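PDB 4YWE: putative aldehyde dehydrogenase, which probably oxidises aldehydes with NAD or NADP as electron acceptor, as other members of the aldehyde dehydrogenase family do. Local coordinates for residues T21-Q25 with T47-R53; P39-I43 with A186-V190; A219-P225 with M245-N249. All blocks are in the same frame, centred on the assembly; numbering follows the deposited sequence.

Contact 1 (T21-Q25 with T47-R53). With EDO (1,2-ethanediol), chain I.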
loop_
_atom_site.group_PDB
_atom_site.type_symbol
_atom_site.label_atom_id
_atom_site.label_comp_id
_atom_site.label_asym_id
_atom_site.label_seq_id
_atom_site.Cartn_x
_atom_site.Cartn_y
_atom_site.Cartn_z
ATOM N N THR A 21 11.938 -30.533 27.633
ATOM C CA THR A 21 13.231 -30.560 28.304
ATOM C C THR A 21 13.127 -30.126 29.762
ATOM O O THR A 21 12.487 -29.123 30.080
ATOM C CB THR A 21 14.248 -29.648 27.583
ATOM O OG1 THR A 21 14.302 -29.992 26.193
ATOM C CG2 THR A 21 15.634 -29.795 28.193
ATOM N N LEU A 22 13.761 -30.893 30.645
ATOM C CA LEU A 22 13.855 -30.530 32.053
ATOM C C LEU A 22 14.632 -29.228 32.214
ATOM O O LEU A 22 15.550 -28.953 31.439
ATOM C CB LEU A 22 14.533 -31.644 32.856
ATOM C CG LEU A 22 13.806 -32.983 32.963
ATOM C CD1 LEU A 22 14.658 -33.987 33.722
ATOM C CD2 LEU A 22 12.460 -32.801 33.642
ATOM N N PRO A 23 14.264 -28.420 33.218
ATOM C CA PRO A 23 15.026 -27.201 33.508
ATOM C C PRO A 23 16.461 -27.534 33.900
ATOM O O PRO A 23 16.701 -28.594 34.480
ATOM C CB PRO A 23 14.259 -26.572 34.676
ATOM C CG PRO A 23 13.507 -27.705 35.294
ATOM C CD PRO A 23 13.144 -28.608 34.157
ATOM N N ALA A 24 17.397 -26.645 33.581
ATOM C CA ALA A 24 18.813 -26.898 33.821
ATOM C C ALA A 24 19.118 -27.094 35.303
ATOM O O ALA A 24 20.038 -27.829 35.663
ATOM C CB ALA A 24 19.652 -25.761 33.260
ATOM N N GLN A 25 18.340 -26.441 36.161
ATOM C CA GLN A 25 18.580 -26.499 37.598
ATOM C C GLN A 25 17.545 -27.364 38.317
ATOM O O GLN A 25 17.555 -27.463 39.545
ATOM C CB GLN A 25 18.602 -25.087 38.184
ATOM C CG GLN A 25 19.782 -24.258 37.699
ATOM C CD GLN A 25 19.739 -22.826 38.190
ATOM O OE1 GLN A 25 19.129 -22.527 39.217
ATOM N NE2 GLN A 25 20.390 -21.930 37.456
ATOM N N THR A 47 15.559 -20.835 34.040
ATOM C CA THR A 47 16.639 -19.917 34.365
ATOM C C THR A 47 17.420 -19.563 33.105
ATOM O O THR A 47 17.043 -19.965 32.003
ATOM C CB THR A 47 17.593 -20.515 35.419
ATOM O OG1 THR A 47 18.048 -21.800 34.981
ATOM C CG2 THR A 47 16.881 -20.667 36.754
ATOM N N ALA A 48 18.505 -18.814 33.277
ATOM C CA ALA A 48 19.328 -18.347 32.160
ATOM C C ALA A 48 19.832 -19.460 31.224
ATOM O O ALA A 48 19.816 -19.275 30.007
ATOM C CB ALA A 48 20.512 -17.534 32.690
ATOM N N PRO A 49 20.294 -20.604 31.772
ATOM C CA PRO A 49 20.716 -21.654 30.835
ATOM C C PRO A 49 19.588 -22.161 29.937
ATOM O O PRO A 49 19.836 -22.495 28.776
ATOM C CB PRO A 49 21.207 -22.771 31.761
ATOM C CG PRO A 49 21.620 -22.073 32.999
ATOM C CD PRO A 49 20.642 -20.952 33.163
ATOM N N ASP A 50 18.371 -22.209 30.468
ATOM C CA ASP A 50 17.214 -22.652 29.697
ATOM C C ASP A 50 16.918 -21.685 28.555
ATOM O O ASP A 50 16.578 -22.102 27.448
ATOM C CB ASP A 50 15.990 -22.793 30.602
ATOM C CG ASP A 50 16.231 -23.734 31.765
ATOM O OD1 ASP A 50 16.925 -24.755 31.572
ATOM O OD2 ASP A 50 15.732 -23.452 32.874
ATOM N N ILE A 51 17.052 -20.391 28.834
ATOM C CA ILE A 51 16.854 -19.362 27.821
ATOM C C ILE A 51 17.927 -19.487 26.743
ATOM O O ILE A 51 17.644 -19.337 25.554
ATOM C CB ILE A 51 16.857 -17.955 28.449
ATOM C CG1 ILE A 51 15.612 -17.758 29.317
ATOM C CG2 ILE A 51 16.913 -16.882 27.372
ATOM C CD1 ILE A 51 14.311 -17.809 28.542
ATOM N N GLU A 52 19.155 -19.774 27.167
ATOM C CA GLU A 52 20.275 -19.943 26.245
ATOM C C GLU A 52 19.994 -21.040 25.220
ATOM O O GLU A 52 20.249 -20.867 24.029
ATOM C CB GLU A 52 21.557 -20.263 27.015
ATOM C CG GLU A 52 22.760 -20.560 26.129
ATOM C CD GLU A 52 23.230 -19.345 25.354
ATOM O OE1 GLU A 52 23.109 -18.218 25.880
ATOM O OE2 GLU A 52 23.718 -19.515 24.217
ATOM N N ARG A 53 19.463 -22.163 25.690
ATOM C CA ARG A 53 19.147 -23.288 24.817
ATOM C C ARG A 53 17.979 -22.961 23.890
ATOM O O ARG A 53 17.950 -23.396 22.739
ATOM C CB ARG A 53 18.827 -24.534 25.645
ATOM C CG ARG A 53 19.944 -24.954 26.584
ATOM C CD ARG A 53 19.576 -26.201 27.371
ATOM N NE ARG A 53 20.514 -26.446 28.463
ATOM C CZ ARG A 53 20.400 -27.440 29.338
ATOM N NH1 ARG A 53 19.385 -28.289 29.252
ATOM N NH2 ARG A 53 21.301 -27.585 30.300
HETATM C C1 EDO I . 18.522 -15.322 35.199
HETATM O O1 EDO I . 17.608 -14.228 35.055
HETATM C C2 EDO I . 17.866 -16.434 36.008
HETATM O O2 EDO I . 18.791 -17.514 36.178
HETATM O O HOH W 1 16.852 -24.176 35.257
#
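At the N-terminal end of helix 48-63, the carboxylate of Asp50 fastens the loop after strand 19-21 by accepting a hydrogen bond from Ala24. The bond from Ala24 N to Asp50 OD1 is 2.8 Å long and bent to 147°, and it uses the syn lone pair. The other oxygen serves the helix itself: Thr47 N donates to Asp50 OD2 over 2.9 Å, meeting it on the anti side and 31° out of the carboxylate plane. Asp50 CG stands opposite the carbonyl carbon, beside the backbone N (chi1 -56°), which brings the carboxylate back to Thr47 N. A short acid suits this position, since its two oxygens can serve loop and helix start at once. A water completes the join. It donates to Asp50 OD2 (2.7 Å), accepts from Gln25 N and also bonds Thr47 OG1, while His14 adds a weak bond to OD2.

Small apolar groups fill in beside these bonds. Ala24 CB lies 3.7 Å from Pro49 CB, and it also sits over one face of the Arg53 guanidinium, 3.8 Å from NH2. Proline fits the first turn of a helix, where its missing N-H costs nothing. The Asp50-to-Thr47 bond is one half of a capping box; the Thr47 side chain does not supply the other.

Contact 2 (P39-I43 with A186-V190); sequences PFATI and ACLSV
Strand 38-44 passes the N-terminal end of helix 188-200 at side-chain distance, the backbones coming nearest at Ile43 and Leu188, whose CA atoms are 8.1 Å apart. Along the strand Phe40 and Ala41 both face Val31 of the partner strand, a classic beta bulge, and the side chains of Ala41 and Ile43 start out toward the helix while that of Thr42 points away. Cys187 takes the N-cap position of the helix, and Leu188 begins its first turn.

Leu188 meets three of the strand's side chains, and its forked end lets it serve them all. Its CD1 branch approaches Phe40 CE2 to 3.9 Å, meeting the ring obliquely, with the two side chains coming from opposite directions. The same methyl lies 4.1 Å from Ala41 CB, a short side chain that lets the strand come close to the leucine. The other branch, CD2, turns to Ile43 CG2 at 3.9 Å. Phe40 reaches the leucine because its CG stands between the backbone N and the carbonyl carbon (chi1 65°), bringing the ring round from a CB that does not point at the helix. Ile43 then extends its long arm, chi2 180°, so that CD1 comes within 3.8 Å of Cys187 SG. The thiol is compact and weakly polar, and it packs here as an apolar group.

On the surrounding framework, Val31 of strand 28-33 backs Phe40, Ala41 and Ile43, and Thr211 touches both Ile43 and Cys187. Helix 89-100 lies against the leucine through Ile95. It also brings in Asp99, whose OD2 accepts hydrogen bonds from Cys187 N and Leu188 N; with Val32 and Asp185, Asp99 binds a calcium ion beside this junction of strand and helices.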
loop_
_atom_site.group_PDB
_atom_site.type_symbol
_atom_site.label_atom_id
_atom_site.label_comp_id
_atom_site.label_asym_id
_atom_site.label_seq_id
_atom_site.Cartn_x
_atom_site.Cartn_y
_atom_site.Cartn_z
ATOM N N PRO A 39 -2.998 -25.695 44.520
ATOM C CA PRO A 39 -2.071 -26.203 43.503
ATOM C C PRO A 39 -2.564 -27.503 42.876
ATOM O O PRO A 39 -3.015 -28.392 43.597
ATOM C CB PRO A 39 -0.775 -26.438 44.290
ATOM C CG PRO A 39 -0.918 -25.626 45.537
ATOM C CD PRO A 39 -2.378 -25.651 45.854
ATOM N N PHE A 40 -2.478 -27.611 41.553
ATOM C CA PHE A 40 -2.922 -28.817 40.862
ATOM C C PHE A 40 -1.909 -29.272 39.817
ATOM O O PHE A 40 -2.059 -30.338 39.219
ATOM C CB PHE A 40 -4.288 -28.591 40.205
ATOM C CG PHE A 40 -4.275 -27.564 39.105
ATOM C CD1 PHE A 40 -4.415 -26.217 39.393
ATOM C CD2 PHE A 40 -4.138 -27.949 37.782
ATOM C CE1 PHE A 40 -4.409 -25.273 38.384
ATOM C CE2 PHE A 40 -4.131 -27.009 36.768
ATOM C CZ PHE A 40 -4.266 -25.670 37.069
ATOM N N ALA A 41 -0.877 -28.462 39.601
ATOM C CA ALA A 41 0.156 -28.787 38.625
ATOM C C ALA A 41 1.449 -28.040 38.929
ATOM O O ALA A 41 1.503 -27.223 39.847
ATOM C CB ALA A 41 -0.322 -28.463 37.217
ATOM N N THR A 42 2.492 -28.335 38.158
ATOM C CA THR A 42 3.778 -27.658 38.301
ATOM C C THR A 42 4.368 -27.313 36.939
ATOM O O THR A 42 4.147 -28.024 35.958
ATOM C CB THR A 42 4.799 -28.515 39.076
ATOM O OG1 THR A 42 4.970 -29.774 38.411
ATOM C CG2 THR A 42 4.341 -28.757 40.509
ATOM N N ILE A 43 5.122 -26.220 36.883
ATOM C CA ILE A 43 5.849 -25.850 35.676
ATOM C C ILE A 43 7.337 -25.780 35.984
ATOM O O ILE A 43 7.734 -25.626 37.139
ATOM C CB ILE A 43 5.349 -24.511 35.097
ATOM C CG1 ILE A 43 5.366 -23.423 36.173
ATOM C CG2 ILE A 43 3.956 -24.669 34.510
ATOM C CD1 ILE A 43 4.884 -22.072 35.686
ATOM N N ALA A 186 -0.110 -18.179 34.922
ATOM C CA ALA A 186 -0.946 -18.926 33.982
ATOM C C ALA A 186 -0.240 -19.106 32.640
ATOM O O ALA A 186 -0.006 -18.134 31.922
ATOM C CB ALA A 186 -2.288 -18.229 33.782
ATOM N N CYS A 187 0.092 -20.349 32.300
ATOM C CA CYS A 187 0.789 -20.621 31.047
ATOM C C CYS A 187 0.598 -22.050 30.543
ATOM O O CYS A 187 1.236 -22.456 29.570
ATOM C CB CYS A 187 2.284 -20.337 31.203
ATOM S SG CYS A 187 3.135 -21.364 32.424
ATOM N N LEU A 188 -0.277 -22.810 31.192
ATOM C CA LEU A 188 -0.469 -24.212 30.828
ATOM C C LEU A 188 -1.108 -24.369 29.449
ATOM O O LEU A 188 -0.843 -25.345 28.746
ATOM C CB LEU A 188 -1.317 -24.930 31.879
ATOM C CG LEU A 188 -0.597 -25.309 33.174
ATOM C CD1 LEU A 188 -1.482 -26.194 34.040
ATOM C CD2 LEU A 188 0.725 -25.996 32.870
ATOM N N SER A 189 -1.945 -23.413 29.065
ATOM C CA SER A 189 -2.602 -23.465 27.764
ATOM C C SER A 189 -1.582 -23.320 26.640
ATOM O O SER A 189 -1.651 -24.028 25.636
ATOM C CB SER A 189 -3.670 -22.376 27.653
ATOM O OG SER A 189 -3.089 -21.084 27.687
ATOM N N VAL A 190 -0.633 -22.408 26.826
ATOM C CA VAL A 190 0.398 -22.128 25.830
ATOM C C VAL A 190 1.242 -23.367 25.536
ATOM O O VAL A 190 1.593 -23.629 24.384
ATOM C CB VAL A 190 1.290 -20.954 26.287
ATOM C CG1 VAL A 190 2.561 -20.880 25.453
ATOM C CG2 VAL A 190 0.518 -19.645 26.217
#

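Contact 3 (A219-P225 with M245-N249)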
loop_
_atom_site.group_PDB
_atom_site.type_symbol
_atom_site.label_atom_id
_atom_site.label_comp_id
_atom_site.label_asym_id
_atom_site.label_seq_id
_atom_site.Cartn_x
_atom_site.Cartn_y
_atom_site.Cartn_z
ATOM N N ALA A 219 13.706 -12.109 32.637
ATOM C CA ALA A 219 14.842 -11.196 32.596
ATOM C C ALA A 219 15.948 -11.742 31.699
ATOM O O ALA A 219 16.579 -10.992 30.955
ATOM C CB ALA A 219 15.373 -10.945 34.000
ATOM N N ALA A 220 16.175 -13.050 31.772
ATOM C CA ALA A 220 17.214 -13.697 30.979
ATOM C C ALA A 220 16.939 -13.548 29.485
ATOM O O ALA A 220 17.865 -13.431 28.681
ATOM C CB ALA A 220 17.327 -15.168 31.353
ATOM N N LEU A 221 15.662 -13.551 29.120
ATOM C CA LEU A 221 15.263 -13.352 27.734
ATOM C C LEU A 221 15.598 -11.929 27.299
ATOM O O LEU A 221 16.214 -11.716 26.255
ATOM C CB LEU A 221 13.765 -13.638 27.560
ATOM C CG LEU A 221 13.133 -13.580 26.163
ATOM C CD1 LEU A 221 11.956 -14.535 26.081
ATOM C CD2 LEU A 221 12.680 -12.170 25.804
ATOM N N ALA A 222 15.196 -10.961 28.116
ATOM C CA ALA A 222 15.370 -9.549 27.791
ATOM C C ALA A 222 16.844 -9.154 27.716
ATOM O O ALA A 222 17.203 -8.214 27.004
ATOM C CB ALA A 222 14.644 -8.684 28.812
ATOM N N ARG A 223 17.693 -9.874 28.444
ATOM C CA ARG A 223 19.125 -9.588 28.460
ATOM C C ARG A 223 19.879 -10.288 27.331
ATOM O O ARG A 223 20.998 -9.901 26.995
ATOM C CB ARG A 223 19.744 -10.002 29.796
ATOM C CG ARG A 223 19.225 -9.262 31.016
ATOM C CD ARG A 223 19.973 -9.730 32.256
ATOM N NE ARG A 223 19.298 -9.368 33.498
ATOM C CZ ARG A 223 19.532 -8.251 34.177
ATOM N NH1 ARG A 223 20.425 -7.377 33.734
ATOM N NH2 ARG A 223 18.872 -8.007 35.301
ATOM N N HIS A 224 19.272 -11.321 26.755
ATOM C CA HIS A 224 19.982 -12.182 25.814
ATOM C C HIS A 224 20.294 -11.469 24.501
ATOM O O HIS A 224 19.397 -10.926 23.854
ATOM C CB HIS A 224 19.177 -13.452 25.537
ATOM C CG HIS A 224 20.022 -14.620 25.132
ATOM N ND1 HIS A 224 20.584 -14.733 23.879
ATOM C CD2 HIS A 224 20.412 -15.719 25.820
ATOM C CE1 HIS A 224 21.279 -15.854 23.810
ATOM N NE2 HIS A 224 21.191 -16.471 24.974
ATOM N N PRO A 225 21.579 -11.474 24.104
ATOM C CA PRO A 225 22.075 -10.807 22.894
ATOM C C PRO A 225 21.723 -11.548 21.607
ATOM O O PRO A 225 21.912 -11.003 20.520
ATOM C CB PRO A 225 23.599 -10.788 23.095
ATOM C CG PRO A 225 23.833 -11.231 24.518
ATOM C CD PRO A 225 22.673 -12.098 24.862
ATOM N N MET A 245 16.733 -3.307 29.615
ATOM C CA MET A 245 17.574 -4.499 29.553
ATOM C C MET A 245 17.957 -4.822 28.112
ATOM O O MET A 245 19.108 -5.153 27.826
ATOM C CB MET A 245 16.868 -5.702 30.183
ATOM C CG MET A 245 16.849 -5.697 31.704
ATOM S SD MET A 245 16.078 -7.180 32.382
ATOM C CE MET A 245 16.015 -6.768 34.124
ATOM N N ALA A 246 16.986 -4.722 27.211
ATOM C CA ALA A 246 17.207 -5.049 25.807
ATOM C C ALA A 246 18.022 -3.968 25.104
ATOM O O ALA A 246 18.628 -4.215 24.062
ATOM C CB ALA A 246 15.880 -5.253 25.099
ATOM N N ALA A 247 18.036 -2.771 25.682
ATOM C CA ALA A 247 18.769 -1.648 25.110
ATOM C C ALA A 247 20.278 -1.888 25.158
ATOM O O ALA A 247 21.038 -1.271 24.409
ATOM C CB ALA A 247 18.414 -0.363 25.833
ATOM N N GLU A 248 20.705 -2.785 26.042
ATOM C CA GLU A 248 22.117 -3.135 26.158
ATOM C C GLU A 248 22.621 -3.814 24.889
ATOM O O GLU A 248 23.796 -3.704 24.540
ATOM C CB GLU A 248 22.348 -4.039 27.370
ATOM C CG GLU A 248 22.194 -3.330 28.707
ATOM C CD GLU A 248 23.246 -2.258 28.924
ATOM O OE1 GLU A 248 24.344 -2.371 28.336
ATOM O OE2 GLU A 248 22.975 -1.299 29.679
ATOM N N ASN A 249 21.725 -4.516 24.202
ATOM C CA ASN A 249 22.065 -5.177 22.949
ATOM C C ASN A 249 21.415 -4.465 21.767
ATOM O O ASN A 249 21.408 -4.984 20.651
ATOM C CB ASN A 249 21.632 -6.644 22.982
ATOM C CG ASN A 249 22.229 -7.402 24.150
ATOM O OD1 ASN A 249 21.506 -7.941 24.989
ATOM N ND2 ASN A 249 23.555 -7.446 24.212
#
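Ala222 O faces the start of 245-249: Ala246 CA makes a weak CA-H...O contact with it (3.4 Å, 127° at the hydrogen), and Met245 C lies 3.6 Å from the same oxygen. Two helices meet here on the Rossmann-type domain expected to bind the dinucleotide in this family; the C-terminal end of helix 214-223 packs beside the end of helix 236-246, and strand 229-233 lies between the two in the chain. Alanines suit the spot: their short side chains allow the CA atoms of Ala222 and Ala246 to come within 5.2 Å.

Met245 supplies the long apolar piece. Its chain is extended beyond CG (chi2 -177°, chi3 -173°), which carries the sulfur along the neighbouring helix to lie above one face of the Arg223 guanidinium, offset toward the rim. Met245 CE follows over that face, with Arg223 CZ at 3.8 Å. A flexible thioether can follow such a surface, and the flat cation is broad enough to cover it. Farther along, Asn249 leans across Pro225, its CG 3.6 Å from Pro225 CA.

Next door, the carboxylate of Glu248 reaches a second subunit, where it makes a salt bridge with Lys240 of that subunit and a hydrogen bond with its Gln244. Closer to the backbone, Met245 CB rests 4.0 Å from Ala222 CB, and Met245 SD lies 4.2 Å from Ala219 CB.

Contacts 1 and 3 are direct neighbours, their centres 16 Å apart, and helix 48-63 joins them: Glu52 OE1 and His224 NE2, 2.7 Å apart, are probably hydrogen-bonded, and Ile51 CG1 packs on Ala220 CB at 3.7 Å. An ethanediol molecule, probably from the crystallisation liquor, lies by both, hydrogen-bonded to Ala48 N and about 4 Å from the Ala219 side chain. Contact 2 is tied to contact 1 by sequence, since strand 38-44 leads into helix 48-63, with centres 18 Å apart. It sits by the calcium ion, about 5 Å from the Phe40 side chain. Contacts 2 and 3 do not touch; their nearest atoms are about 11 Å apart.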